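Local coordinates for methylmalonate-semialdehyde dehydrogenase (Oceanimonas doudoroffii, PDB 4ZZ7), which catalyses the NAD-dependent, acylating oxidation of methylmalonate semialdehyde, as a tetrameric member of the aldehyde dehydrogenase family, at residues 132-142 against 472-483. Sequence-based numbering, arbitrary orientation.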
loop_
_atom_site.group_PDB
_atom_site.type_symbol
_atom_site.label_atom_id
_atom_site.label_comp_id
_atom_site.label_asym_id
_atom_site.label_seq_id
_atom_site.Cartn_x
_atom_site.Cartn_y
_atom_site.Cartn_z
ATOM N N GLY A 132 14.410 7.583 18.827
ATOM C CA GLY A 132 13.270 8.130 19.563
ATOM C C GLY A 132 12.610 9.324 18.877
ATOM O O GLY A 132 12.236 10.299 19.536
ATOM N N ILE A 133 12.488 9.246 17.548
ATOM C CA ILE A 133 11.765 10.233 16.740
ATOM C C ILE A 133 10.883 9.464 15.765
ATOM O O ILE A 133 11.375 8.730 14.942
ATOM C CB ILE A 133 12.723 11.152 15.948
ATOM C CG1 ILE A 133 13.673 11.874 16.907
ATOM C CG2 ILE A 133 11.941 12.156 15.094
ATOM C CD1 ILE A 133 14.660 12.815 16.243
ATOM N N ASP A 134 9.578 9.637 15.870
ATOM C CA ASP A 134 8.626 9.029 14.949
ATOM C C ASP A 134 8.126 10.076 13.973
ATOM O O ASP A 134 8.154 11.268 14.267
ATOM C CB ASP A 134 7.447 8.443 15.712
ATOM C CG ASP A 134 7.848 7.329 16.644
ATOM O OD1 ASP A 134 8.942 6.732 16.472
ATOM O OD2 ASP A 134 7.050 7.044 17.569
ATOM N N SER A 135 7.637 9.617 12.826
ATOM C CA SER A 135 7.053 10.519 11.832
ATOM C C SER A 135 5.967 9.783 11.091
ATOM O O SER A 135 6.019 8.569 11.003
ATOM C CB SER A 135 8.130 11.052 10.860
ATOM O OG SER A 135 7.613 11.987 9.940
ATOM N N TRP A 136 4.984 10.529 10.582
ATOM C CA TRP A 136 3.832 9.947 9.862
ATOM C C TRP A 136 3.161 10.930 8.928
ATOM O O TRP A 136 3.161 12.138 9.189
ATOM C CB TRP A 136 2.779 9.376 10.834
ATOM C CG TRP A 136 2.068 10.405 11.635
ATOM C CD1 TRP A 136 0.912 11.040 11.302
ATOM C CD2 TRP A 136 2.464 10.927 12.913
ATOM N NE1 TRP A 136 0.559 11.924 12.285
ATOM C CE2 TRP A 136 1.493 11.878 13.292
ATOM C CE3 TRP A 136 3.552 10.689 13.779
ATOM C CZ2 TRP A 136 1.573 12.600 14.503
ATOM C CZ3 TRP A 136 3.625 11.427 14.993
ATOM C CH2 TRP A 136 2.639 12.362 15.328
ATOM N N SER A 137 2.557 10.406 7.854
ATOM C CA SER A 137 1.819 11.256 6.908
ATOM C C SER A 137 0.330 11.295 7.224
ATOM O O SER A 137 -0.233 10.353 7.793
ATOM C CB SER A 137 2.071 10.865 5.441
ATOM O OG SER A 137 1.686 9.553 5.135
ATOM N N GLU A 138 -0.294 12.408 6.878
ATOM C CA GLU A 138 -1.727 12.524 6.944
ATOM C C GLU A 138 -2.202 13.160 5.653
ATOM O O GLU A 138 -1.548 14.069 5.122
ATOM C CB GLU A 138 -2.146 13.370 8.144
ATOM C CG GLU A 138 -1.827 12.778 9.519
ATOM C CD GLU A 138 -2.650 13.423 10.631
ATOM O OE1 GLU A 138 -3.321 14.437 10.377
ATOM O OE2 GLU A 138 -2.664 12.912 11.761
ATOM N N PHE A 139 -3.338 12.675 5.150
ATOM C CA PHE A 139 -3.971 13.235 3.937
ATOM C C PHE A 139 -5.240 14.011 4.288
ATOM O O PHE A 139 -6.369 13.493 4.255
ATOM C CB PHE A 139 -4.208 12.142 2.899
ATOM C CG PHE A 139 -2.952 11.442 2.500
ATOM C CD1 PHE A 139 -1.960 12.117 1.811
ATOM C CD2 PHE A 139 -2.749 10.119 2.836
ATOM C CE1 PHE A 139 -0.784 11.484 1.456
ATOM C CE2 PHE A 139 -1.582 9.466 2.483
ATOM C CZ PHE A 139 -0.596 10.148 1.784
ATOM N N GLN A 140 -5.027 15.280 4.621
ATOM C CA GLN A 140 -6.068 16.113 5.186
ATOM C C GLN A 140 -6.827 16.793 4.087
ATOM O O GLN A 140 -6.357 16.836 2.947
ATOM C CB GLN A 140 -5.457 17.130 6.121
ATOM C CG GLN A 140 -4.801 16.451 7.301
ATOM C CD GLN A 140 -4.422 17.400 8.405
ATOM O OE1 GLN A 140 -4.421 18.623 8.237
ATOM N NE2 GLN A 140 -4.102 16.837 9.556
ATOM N N PRO A 141 -8.008 17.330 4.417
ATOM C CA PRO A 141 -8.826 17.891 3.351
ATOM C C PRO A 141 -8.330 19.243 2.815
ATOM O O PRO A 141 -7.686 19.999 3.532
ATOM C CB PRO A 141 -10.206 18.016 4.002
ATOM C CG PRO A 141 -10.157 17.126 5.204
ATOM C CD PRO A 141 -8.756 17.257 5.681
ATOM N N MET A 142 -8.645 19.507 1.551
ATOM C CA MET A 142 -8.325 20.764 0.891
ATOM C C MET A 142 -9.169 21.944 1.418
ATOM O O MET A 142 -8.643 22.994 1.820
ATOM C CB MET A 142 -8.547 20.619 -0.622
ATOM C CG MET A 142 -7.661 19.585 -1.327
ATOM S SD MET A 142 -5.900 19.961 -1.150
ATOM C CE MET A 142 -5.684 21.518 -2.033
ATOM N N ARG A 472 -5.897 11.277 -3.543
ATOM C CA ARG A 472 -4.715 12.140 -3.511
ATOM C C ARG A 472 -4.929 13.547 -4.063
ATOM O O ARG A 472 -4.243 14.505 -3.638
ATOM C CB ARG A 472 -3.550 11.467 -4.231
ATOM C CG ARG A 472 -3.100 10.218 -3.510
ATOM C CD ARG A 472 -2.527 10.495 -2.121
ATOM N NE ARG A 472 -1.135 10.932 -2.240
ATOM C CZ ARG A 472 -0.700 12.197 -2.166
ATOM N NH1 ARG A 472 -1.532 13.243 -1.944
ATOM N NH2 ARG A 472 0.597 12.429 -2.308
ATOM N N PHE A 473 -5.858 13.669 -5.006
ATOM C CA PHE A 473 -6.173 14.970 -5.562
ATOM C C PHE A 473 -7.041 15.764 -4.628
ATOM O O PHE A 473 -6.863 16.976 -4.527
ATOM C CB PHE A 473 -6.867 14.870 -6.902
ATOM C CG PHE A 473 -7.130 16.211 -7.518
ATOM C CD1 PHE A 473 -6.102 16.920 -8.126
ATOM C CD2 PHE A 473 -8.388 16.782 -7.459
ATOM C CE1 PHE A 473 -6.334 18.156 -8.689
ATOM C CE2 PHE A 473 -8.628 18.029 -8.009
ATOM C CZ PHE A 473 -7.603 18.713 -8.625
ATOM N N TYR A 474 -7.974 15.080 -3.958
ATOM C CA TYR A 474 -8.886 15.736 -3.023
ATOM C C TYR A 474 -8.327 15.851 -1.612
ATOM O O TYR A 474 -9.045 16.251 -0.705
ATOM C CB TYR A 474 -10.265 15.053 -3.023
ATOM C CG TYR A 474 -10.967 15.139 -4.349
ATOM C CD1 TYR A 474 -10.987 16.311 -5.056
ATOM C CD2 TYR A 474 -11.638 14.049 -4.886
ATOM C CE1 TYR A 474 -11.622 16.396 -6.272
ATOM C CE2 TYR A 474 -12.283 14.131 -6.097
ATOM C CZ TYR A 474 -12.262 15.319 -6.784
ATOM O OH TYR A 474 -12.868 15.491 -8.003
ATOM N N THR A 475 -7.059 15.522 -1.414
ATOM C CA THR A 475 -6.419 15.813 -0.124
ATOM C C THR A 475 -5.055 16.460 -0.268
ATOM O O THR A 475 -4.487 16.495 -1.372
ATOM C CB THR A 475 -6.211 14.539 0.707
ATOM O OG1 THR A 475 -5.271 13.688 0.037
ATOM C CG2 THR A 475 -7.552 13.835 0.962
ATOM N N LYS A 476 -4.533 16.949 0.861
ATOM C CA LYS A 476 -3.147 17.448 0.917
ATOM C C LYS A 476 -2.310 16.729 1.974
ATOM O O LYS A 476 -2.763 16.463 3.093
ATOM C CB LYS A 476 -3.069 18.966 1.079
ATOM C CG LYS A 476 -4.085 19.544 2.014
ATOM C CD LYS A 476 -3.959 21.041 2.056
ATOM C CE LYS A 476 -4.945 21.618 3.072
ATOM N NZ LYS A 476 -4.772 23.087 3.276
ATOM N N ARG A 477 -1.087 16.402 1.575
ATOM C CA ARG A 477 -0.167 15.651 2.402
ATOM C C ARG A 477 0.424 16.520 3.490
ATOM O O ARG A 477 0.964 17.592 3.240
ATOM C CB ARG A 477 0.953 15.088 1.562
ATOM C CG ARG A 477 1.970 14.347 2.386
ATOM C CD ARG A 477 3.198 14.011 1.572
ATOM N NE ARG A 477 2.945 12.881 0.688
ATOM C CZ ARG A 477 3.072 11.602 1.023
ATOM N NH1 ARG A 477 3.474 11.229 2.239
ATOM N NH2 ARG A 477 2.806 10.678 0.121
ATOM N N LYS A 478 0.322 16.029 4.709
ATOM C CA LYS A 478 0.952 16.651 5.863
ATOM C C LYS A 478 1.890 15.620 6.469
ATOM O O LYS A 478 1.520 14.460 6.669
ATOM C CB LYS A 478 -0.107 17.082 6.896
ATOM C CG LYS A 478 0.476 17.673 8.175
ATOM C CD LYS A 478 -0.577 18.118 9.176
ATOM C CE LYS A 478 -1.174 19.490 8.843
ATOM N NZ LYS A 478 -2.071 19.972 9.942
ATOM N N THR A 479 3.102 16.033 6.779
ATOM C CA THR A 479 3.999 15.142 7.471
ATOM C C THR A 479 4.291 15.720 8.841
ATOM O O THR A 479 4.671 16.908 8.981
ATOM C CB THR A 479 5.275 14.924 6.676
ATOM O OG1 THR A 479 4.926 14.554 5.331
ATOM C CG2 THR A 479 6.115 13.837 7.325
ATOM N N VAL A 480 4.067 14.872 9.846
ATOM C CA VAL A 480 4.336 15.184 11.231
ATOM C C VAL A 480 5.592 14.429 11.622
ATOM O O VAL A 480 5.728 13.262 11.270
ATOM C CB VAL A 480 3.150 14.788 12.127
ATOM C CG1 VAL A 480 3.405 15.122 13.601
ATOM C CG2 VAL A 480 1.914 15.521 11.664
ATOM N N THR A 481 6.509 15.114 12.324
ATOM C CA THR A 481 7.704 14.503 12.972
ATOM C C THR A 481 7.647 14.868 14.453
ATOM O O THR A 481 7.464 15.996 14.803
ATOM C CB THR A 481 9.025 14.986 12.328
ATOM O OG1 THR A 481 9.017 14.672 10.932
ATOM C CG2 THR A 481 10.229 14.326 12.934
ATOM N N GLN A 482 7.789 13.878 15.315
ATOM C CA GLN A 482 7.465 14.012 16.729
ATOM C C GLN A 482 8.617 13.546 17.559
ATOM O O GLN A 482 9.227 12.542 17.251
ATOM C CB GLN A 482 6.267 13.133 17.068
ATOM C CG GLN A 482 5.627 13.426 18.402
ATOM C CD GLN A 482 4.510 12.470 18.690
ATOM O OE1 GLN A 482 4.762 11.307 18.939
ATOM N NE2 GLN A 482 3.275 12.953 18.677
ATOM N N ARG A 483 8.868 14.259 18.649
ATOM C CA ARG A 483 9.920 13.933 19.612
ATOM C C ARG A 483 9.520 14.398 20.993
ATOM O O ARG A 483 8.960 15.463 21.135
ATOM C CB ARG A 483 11.186 14.651 19.208
ATOM C CG ARG A 483 12.358 14.437 20.130
ATOM C CD ARG A 483 13.650 14.823 19.433
ATOM N NE ARG A 483 14.768 14.646 20.347
ATOM C CZ ARG A 483 15.285 15.608 21.118
ATOM N NH1 ARG A 483 16.293 15.316 21.938
ATOM N NH2 ARG A 483 14.816 16.862 21.080
#
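Four hydrogen-bonded pairs, D134-Q482, W136-V480, E138-K478 and Q140-K476, join strands 133-141 and 475-483 in antiparallel register. The straightest bond, nearly linear, runs from V480 N to W136 O (3.0 Å). V480 O takes two donors: W136 N in its carbonyl plane, and S135 OG at 2.6 Å from above that plane. S135 OG reaches it because its first torsion sets the hydroxyl opposite the backbone N. Within 133-141, Q140 NE2 donates to E138 OE1 at 2.7 Å; K478 NZ bonds only weakly to Q140 OE1, its firmer partners being the S429 and I432 carbonyls of the second subunit.

Apolar contact centres on W136, whose chi1 of 68° lays the indole alongside V480. V480 CG1 stands over one face, 3.6 Å from the centroid of the W136 six-membered ring, a CH-pi contact, while the Q482 amide meets the ring edge with its plane turned 75° from the indole. A serine in place of W136 would probably leave V480 CG1 without its aromatic partner and open a gap beside Q482.

The F139 ring meets two arginines differently: R472 lies over one face, the planes 29° apart, whereas the ring's edge is turned to the R477 guanidinium face, almost perpendicular. Both arginines form salt bridges to D469 of the second subunit, probably offsetting their charges.

Strand 123-126 flanks the other edge of 133-141, completing a three-stranded antiparallel sheet that projects from the NAD-binding domain, as in the oligomerisation arm of aldehyde dehydrogenases. Beyond T479-Q482 the sheet continues in parallel into the second subunit, H125 of the third subunit stacks on the W136 ring, and helix 467-473 leads into strand 475-483.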